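Local coordinates for protein imidazoleglycerol-phosphate dehydratase (PDB 2AE8) that catalyses the dehydration of imidazoleglycerol phosphate to imidazoleacetol phosphate, the sixth step of histidine biosynthesis, as a manganese-dependent lyase, at residues I47-S52 against S74-N79; L129-V134 against H177-R182. One frame throughout, in Å; residues are numbered along the deposited sequence.

Contact 1: I47-S52 against S74-N79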
loop_
_atom_site.group_PDB
_atom_site.type_symbol
_atom_site.label_atom_id
_atom_site.label_comp_id
_atom_site.label_asym_id
_atom_site.label_seq_id
_atom_site.Cartn_x
_atom_site.Cartn_y
_atom_site.Cartn_z
ATOM N N ILE B 47 -21.419 34.311 42.306
ATOM C CA ILE B 47 -22.334 33.332 41.764
ATOM C C ILE B 47 -23.411 33.003 42.809
ATOM O O ILE B 47 -23.135 33.021 44.007
ATOM C CB ILE B 47 -21.565 32.059 41.305
ATOM C CG1 ILE B 47 -22.444 31.168 40.417
ATOM C CG2 ILE B 47 -20.981 31.287 42.500
ATOM C CD1 ILE B 47 -21.642 30.164 39.574
ATOM N N SER B 48 -24.622 32.703 42.349
ATOM C CA SER B 48 -25.716 32.335 43.249
ATOM C C SER B 48 -26.706 31.388 42.585
ATOM O O SER B 48 -27.013 31.549 41.404
ATOM C CB SER B 48 -26.450 33.591 43.727
ATOM O OG SER B 48 -27.350 33.264 44.759
ATOM N N ASP B 49 -27.224 30.425 43.352
ATOM C CA ASP B 49 -28.230 29.482 42.845
ATOM C C ASP B 49 -29.648 29.984 43.103
ATOM O O ASP B 49 -30.515 29.244 43.574
ATOM C CB ASP B 49 -28.037 28.065 43.427
ATOM C CG ASP B 49 -28.757 26.971 42.599
ATOM O OD1 ASP B 49 -29.512 27.309 41.658
ATOM O OD2 ASP B 49 -28.558 25.762 42.882
ATOM N N ASP B 50 -29.877 31.256 42.813
ATOM C CA ASP B 50 -31.218 31.806 42.858
ATOM C C ASP B 50 -31.571 32.265 41.447
ATOM O O ASP B 50 -30.976 31.780 40.466
ATOM C CB ASP B 50 -31.318 32.938 43.893
ATOM C CG ASP B 50 -30.520 34.176 43.510
ATOM O OD1 ASP B 50 -29.942 34.224 42.396
ATOM O OD2 ASP B 50 -30.482 35.123 44.331
ATOM N N GLN B 51 -32.509 33.201 41.331
ATOM C CA GLN B 51 -32.890 33.675 40.012
ATOM C C GLN B 51 -32.806 35.194 39.814
ATOM O O GLN B 51 -33.592 35.785 39.073
ATOM C CB GLN B 51 -34.254 33.100 39.607
ATOM C CG GLN B 51 -34.317 32.687 38.127
ATOM C CD GLN B 51 -32.943 32.359 37.552
ATOM O OE1 GLN B 51 -32.510 31.200 37.548
ATOM N NE2 GLN B 51 -32.240 33.388 37.082
ATOM N N SER B 52 -31.817 35.805 40.455
ATOM C CA SER B 52 -31.519 37.219 40.279
ATOM C C SER B 52 -30.874 37.504 38.910
ATOM O O SER B 52 -30.226 36.622 38.333
ATOM C CB SER B 52 -30.591 37.680 41.397
ATOM O OG SER B 52 -29.531 36.755 41.565
ATOM N N SER B 74 -27.752 26.914 33.396
ATOM C CA SER B 74 -27.397 26.320 34.691
ATOM C C SER B 74 -28.377 26.691 35.818
ATOM O O SER B 74 -28.426 26.011 36.842
ATOM C CB SER B 74 -25.988 26.727 35.129
ATOM O OG SER B 74 -25.913 28.118 35.418
ATOM N N GLY B 75 -29.112 27.783 35.631
ATOM C CA GLY B 75 -29.943 28.362 36.693
ATOM C C GLY B 75 -29.167 29.197 37.704
ATOM O O GLY B 75 -29.740 29.680 38.690
ATOM N N LEU B 76 -27.866 29.371 37.480
ATOM C CA LEU B 76 -27.029 30.140 38.403
ATOM C C LEU B 76 -26.853 31.576 37.940
ATOM O O LEU B 76 -26.682 31.831 36.749
ATOM C CB LEU B 76 -25.658 29.484 38.587
ATOM C CG LEU B 76 -25.644 27.985 38.911
ATOM C CD1 LEU B 76 -24.243 27.431 38.772
ATOM C CD2 LEU B 76 -26.197 27.721 40.306
ATOM N N SER B 77 -26.869 32.510 38.889
ATOM C CA SER B 77 -26.689 33.918 38.576
ATOM C C SER B 77 -25.225 34.287 38.682
ATOM O O SER B 77 -24.574 34.021 39.695
ATOM C CB SER B 77 -27.526 34.793 39.520
ATOM O OG SER B 77 -28.836 34.250 39.627
ATOM N N LEU B 78 -24.714 34.900 37.629
ATOM C CA LEU B 78 -23.342 35.357 37.607
ATOM C C LEU B 78 -23.281 36.863 37.548
ATOM O O LEU B 78 -23.986 37.496 36.758
ATOM C CB LEU B 78 -22.609 34.806 36.375
ATOM C CG LEU B 78 -21.651 33.639 36.499
ATOM C CD1 LEU B 78 -21.113 33.301 35.106
ATOM C CD2 LEU B 78 -20.504 33.971 37.445
ATOM N N ASN B 79 -22.422 37.436 38.372
ATOM C CA ASN B 79 -22.083 38.830 38.231
ATOM C C ASN B 79 -20.587 38.979 38.136
ATOM O O ASN B 79 -19.854 38.625 39.054
ATOM C CB ASN B 79 -22.685 39.671 39.356
ATOM C CG ASN B 79 -24.191 39.740 39.259
ATOM O OD1 ASN B 79 -24.733 40.621 38.607
ATOM N ND2 ASN B 79 -24.871 38.762 39.842
HETATM O O HOH W 1 -31.749 28.402 39.574
#
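Ser-48 and Ser-77 form an antiparallel hydrogen-bonded pair, the last bridge where strand 43-48 ends and strand 77-82 begins, and each gives the other a backbone N-H and a carbonyl. The bond from Ser-77 N to Ser-48 O is short and nearly straight (2.7 Å, 169°); its return, Ser-48 N to Ser-77 O at 3.0 Å, is more bent. One residue along, Ile-47 and Leu-78 make the adjoining non-hydrogen-bonded pair, with Leu-78 N bonded to Ser-54 OG.

Beyond the strand end, residues 49-52 curl round the side chain of Ser-77. Placed anti to the carbonyl carbon (chi1 -46°), Ser-77 OG lies 3.0 Å from Asp-50 OD1 and 3.0 Å from Ser-52 O. One hydroxyl proton serves two possible acceptors, and which takes it is not settled. Asp-50 OD1 is in any case well supplied: in an Asx turn it accepts the N-H of Ser-52, which descends from above the carboxylate plane, and also the Ser-52 hydroxyl, 2.7 Å from OG to OD1 on the syn side and from the same face. Ser-48 OG, on the same face of the sheet as Ser-77, is satisfied by Met-30 O. A water bridges Asp-49 OD1 and Gly-75 O, donating to both.

The other face is apolar. Ile-47 CD1 meets Leu-76 CD1 at 3.9 Å, and both side chains press on Met-108 of helix 90-111. The second branch of Leu-76, CD2, lies 3.5 Å from Asp-49 CG, near the exposed margin. Before it, Ser-74 OG takes the N-H of Leu-76 in an ST turn. Two donors converging on one carboxylate oxygen are consistent with Asp-50 being ionised; the two bonds to Ser-52 hold the turn just past the strand end.

Contact 2: L129-V134 against H177-R182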
loop_
_atom_site.group_PDB
_atom_site.type_symbol
_atom_site.label_atom_id
_atom_site.label_comp_id
_atom_site.label_asym_id
_atom_site.label_seq_id
_atom_site.Cartn_x
_atom_site.Cartn_y
_atom_site.Cartn_z
ATOM N N LEU B 129 -23.793 18.655 17.092
ATOM C CA LEU B 129 -24.366 17.970 18.247
ATOM C C LEU B 129 -23.271 17.821 19.303
ATOM O O LEU B 129 -22.190 17.313 18.995
ATOM C CB LEU B 129 -24.928 16.595 17.858
ATOM C CG LEU B 129 -25.525 15.749 18.993
ATOM C CD1 LEU B 129 -26.835 16.357 19.541
ATOM C CD2 LEU B 129 -25.763 14.340 18.504
ATOM N N ALA B 130 -23.526 18.299 20.522
ATOM C CA ALA B 130 -22.591 18.087 21.613
ATOM C C ALA B 130 -23.210 17.298 22.752
ATOM O O ALA B 130 -24.430 17.398 23.011
ATOM C CB ALA B 130 -22.025 19.412 22.120
ATOM N N ARG B 131 -22.369 16.511 23.423
ATOM C CA ARG B 131 -22.755 15.829 24.653
ATOM C C ARG B 131 -21.799 16.243 25.753
ATOM O O ARG B 131 -20.580 16.213 25.573
ATOM C CB ARG B 131 -22.723 14.302 24.517
ATOM C CG ARG B 131 -22.948 13.563 25.848
ATOM C CD ARG B 131 -22.705 12.066 25.744
ATOM N NE ARG B 131 -21.302 11.771 25.454
ATOM C CZ ARG B 131 -20.894 11.028 24.429
ATOM N NH1 ARG B 131 -21.787 10.496 23.595
ATOM N NH2 ARG B 131 -19.593 10.819 24.244
ATOM N N VAL B 132 -22.352 16.607 26.906
ATOM C CA VAL B 132 -21.520 16.864 28.083
ATOM C C VAL B 132 -22.042 16.042 29.248
ATOM O O VAL B 132 -23.254 15.999 29.493
ATOM C CB VAL B 132 -21.431 18.346 28.430
ATOM C CG1 VAL B 132 -20.601 18.539 29.697
ATOM C CG2 VAL B 132 -20.806 19.129 27.244
ATOM N N VAL B 133 -21.112 15.392 29.939
ATOM C CA VAL B 133 -21.389 14.539 31.091
ATOM C C VAL B 133 -20.640 15.153 32.260
ATOM O O VAL B 133 -19.430 15.329 32.183
ATOM C CB VAL B 133 -20.868 13.074 30.868
ATOM C CG1 VAL B 133 -21.045 12.239 32.132
ATOM C CG2 VAL B 133 -21.588 12.410 29.677
ATOM N N VAL B 134 -21.354 15.500 33.333
ATOM C CA VAL B 134 -20.666 15.950 34.558
ATOM C C VAL B 134 -20.984 15.114 35.784
ATOM O O VAL B 134 -22.110 14.636 35.964
ATOM C CB VAL B 134 -20.705 17.516 34.851
ATOM C CG1 VAL B 134 -21.241 18.360 33.706
ATOM C CG2 VAL B 134 -21.306 17.880 36.239
ATOM N N HIS B 177 -16.799 15.106 30.962
ATOM C CA HIS B 177 -16.461 14.698 29.594
ATOM C C HIS B 177 -17.246 15.563 28.618
ATOM O O HIS B 177 -18.479 15.572 28.641
ATOM C CB HIS B 177 -16.772 13.209 29.368
ATOM C CG HIS B 177 -15.771 12.278 30.007
ATOM N ND1 HIS B 177 -15.056 11.348 29.286
ATOM C CD2 HIS B 177 -15.354 12.155 31.291
ATOM C CE1 HIS B 177 -14.237 10.694 30.091
ATOM N NE2 HIS B 177 -14.409 11.157 31.318
ATOM N N ILE B 178 -16.518 16.277 27.761
ATOM C CA ILE B 178 -17.118 17.080 26.703
ATOM C C ILE B 178 -16.807 16.427 25.351
ATOM O O ILE B 178 -15.638 16.171 25.032
ATOM C CB ILE B 178 -16.576 18.532 26.736
ATOM C CG1 ILE B 178 -17.048 19.245 28.027
ATOM C CG2 ILE B 178 -16.979 19.286 25.463
ATOM C CD1 ILE B 178 -16.493 20.635 28.224
ATOM N N ASP B 179 -17.853 16.166 24.572
ATOM C CA ASP B 179 -17.713 15.484 23.282
ATOM C C ASP B 179 -18.501 16.232 22.208
ATOM O O ASP B 179 -19.713 16.424 22.342
ATOM C CB ASP B 179 -18.255 14.045 23.364
ATOM C CG ASP B 179 -17.266 13.066 23.996
ATOM O OD1 ASP B 179 -16.256 12.748 23.329
ATOM O OD2 ASP B 179 -17.501 12.574 25.139
ATOM N N LEU B 180 -17.814 16.640 21.148
ATOM C CA LEU B 180 -18.475 17.169 19.979
ATOM C C LEU B 180 -18.752 15.976 19.098
ATOM O O LEU B 180 -17.828 15.437 18.486
ATOM C CB LEU B 180 -17.537 18.116 19.231
ATOM C CG LEU B 180 -17.972 19.521 18.827
ATOM C CD1 LEU B 180 -17.105 20.003 17.642
ATOM C CD2 LEU B 180 -19.457 19.669 18.550
ATOM N N ILE B 181 -20.006 15.548 19.024
ATOM C CA ILE B 181 -20.346 14.351 18.247
ATOM C C ILE B 181 -20.254 14.638 16.748
ATOM O O ILE B 181 -19.765 13.814 15.986
ATOM C CB ILE B 181 -21.719 13.775 18.640
ATOM C CG1 ILE B 181 -21.644 13.281 20.098
ATOM C CG2 ILE B 181 -22.129 12.650 17.671
ATOM C CD1 ILE B 181 -22.944 13.302 20.775
ATOM N N ARG B 182 -20.713 15.820 16.347
ATOM C CA ARG B 182 -20.506 16.331 14.995
ATOM C C ARG B 182 -20.526 17.856 15.043
ATOM O O ARG B 182 -21.097 18.436 15.962
ATOM C CB ARG B 182 -21.531 15.769 13.998
ATOM C CG ARG B 182 -23.008 16.024 14.335
ATOM C CD ARG B 182 -23.926 15.414 13.244
ATOM N NE ARG B 182 -23.707 13.968 13.200
ATOM C CZ ARG B 182 -24.412 13.079 13.885
ATOM N NH1 ARG B 182 -25.454 13.462 14.629
ATOM N NH2 ARG B 182 -24.083 11.801 13.803
HETATM O O HOH W 2 -19.371 13.304 26.834
#
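Val-132 and Ile-178 lie side by side in a non-hydrogen-bonded pair, Val-132 CG2 resting 3.8 Å from Ile-178 CG1. This is the tightly packed part: the face they share with Ala-130 is covered by helix 186-205, with Ala-192 on Ala-130 and Ala-196 on Val-132. Hydrogen-bonded pairs flank them, such as Arg-131 N to Asp-179 O (2.9 Å), nearly along the C=O axis. The strands run antiparallel at 171° and are the two central strands of a four-stranded mixed sheet, one half of the duplicated beta-alpha-beta sandwich.

The face of Arg-131 and Asp-179 is buried too, but polar here, with a bound water and a neighbouring subunit over it. Arg-131 bends at chi3 (65°), which sets its NH2 2.9 Å from Asp-179 OD2 in a salt bridge whose hydrogen bond is weak; guanidinium and carboxylate planes stand 66° apart. The water, at the guanidinium edge, accepts from NE at 2.8 Å. Arg-182 of the neighbouring subunit binds Asp-179 OD1.

The looser side is the partly exposed end from Leu-180 to Arg-182, where a classic beta bulge sets Ile-181 and Arg-182 both opposite Leu-129. Leu-129 O accepts Ile-181 N at 2.8 Å but Arg-182 N only weakly, at 3.4 Å, while Leu-129 CD2 lies against Ile-181 CD1.

Overall arrangement
Contacts 1 and 2 join equivalent strand pairs in the two half-domains of a duplicated fold, at different points along them: each pairs the second and fourth strands, in chain order, of a 1-2-4-3 sheet. They lie on opposite sides of the chain's centre, their centres 24 Å apart and nearest atoms about 10 Å apart. Each borders the probable substrate site: the side chain of Leu-78 is about 3 Å from that of Thr-71, and that of Leu-180 about 4 Å from that of Glu-189. In contact 2 the His-177 side chain is about 10 Å from a magnesium ion, and this contact alone of the two reaches other subunits.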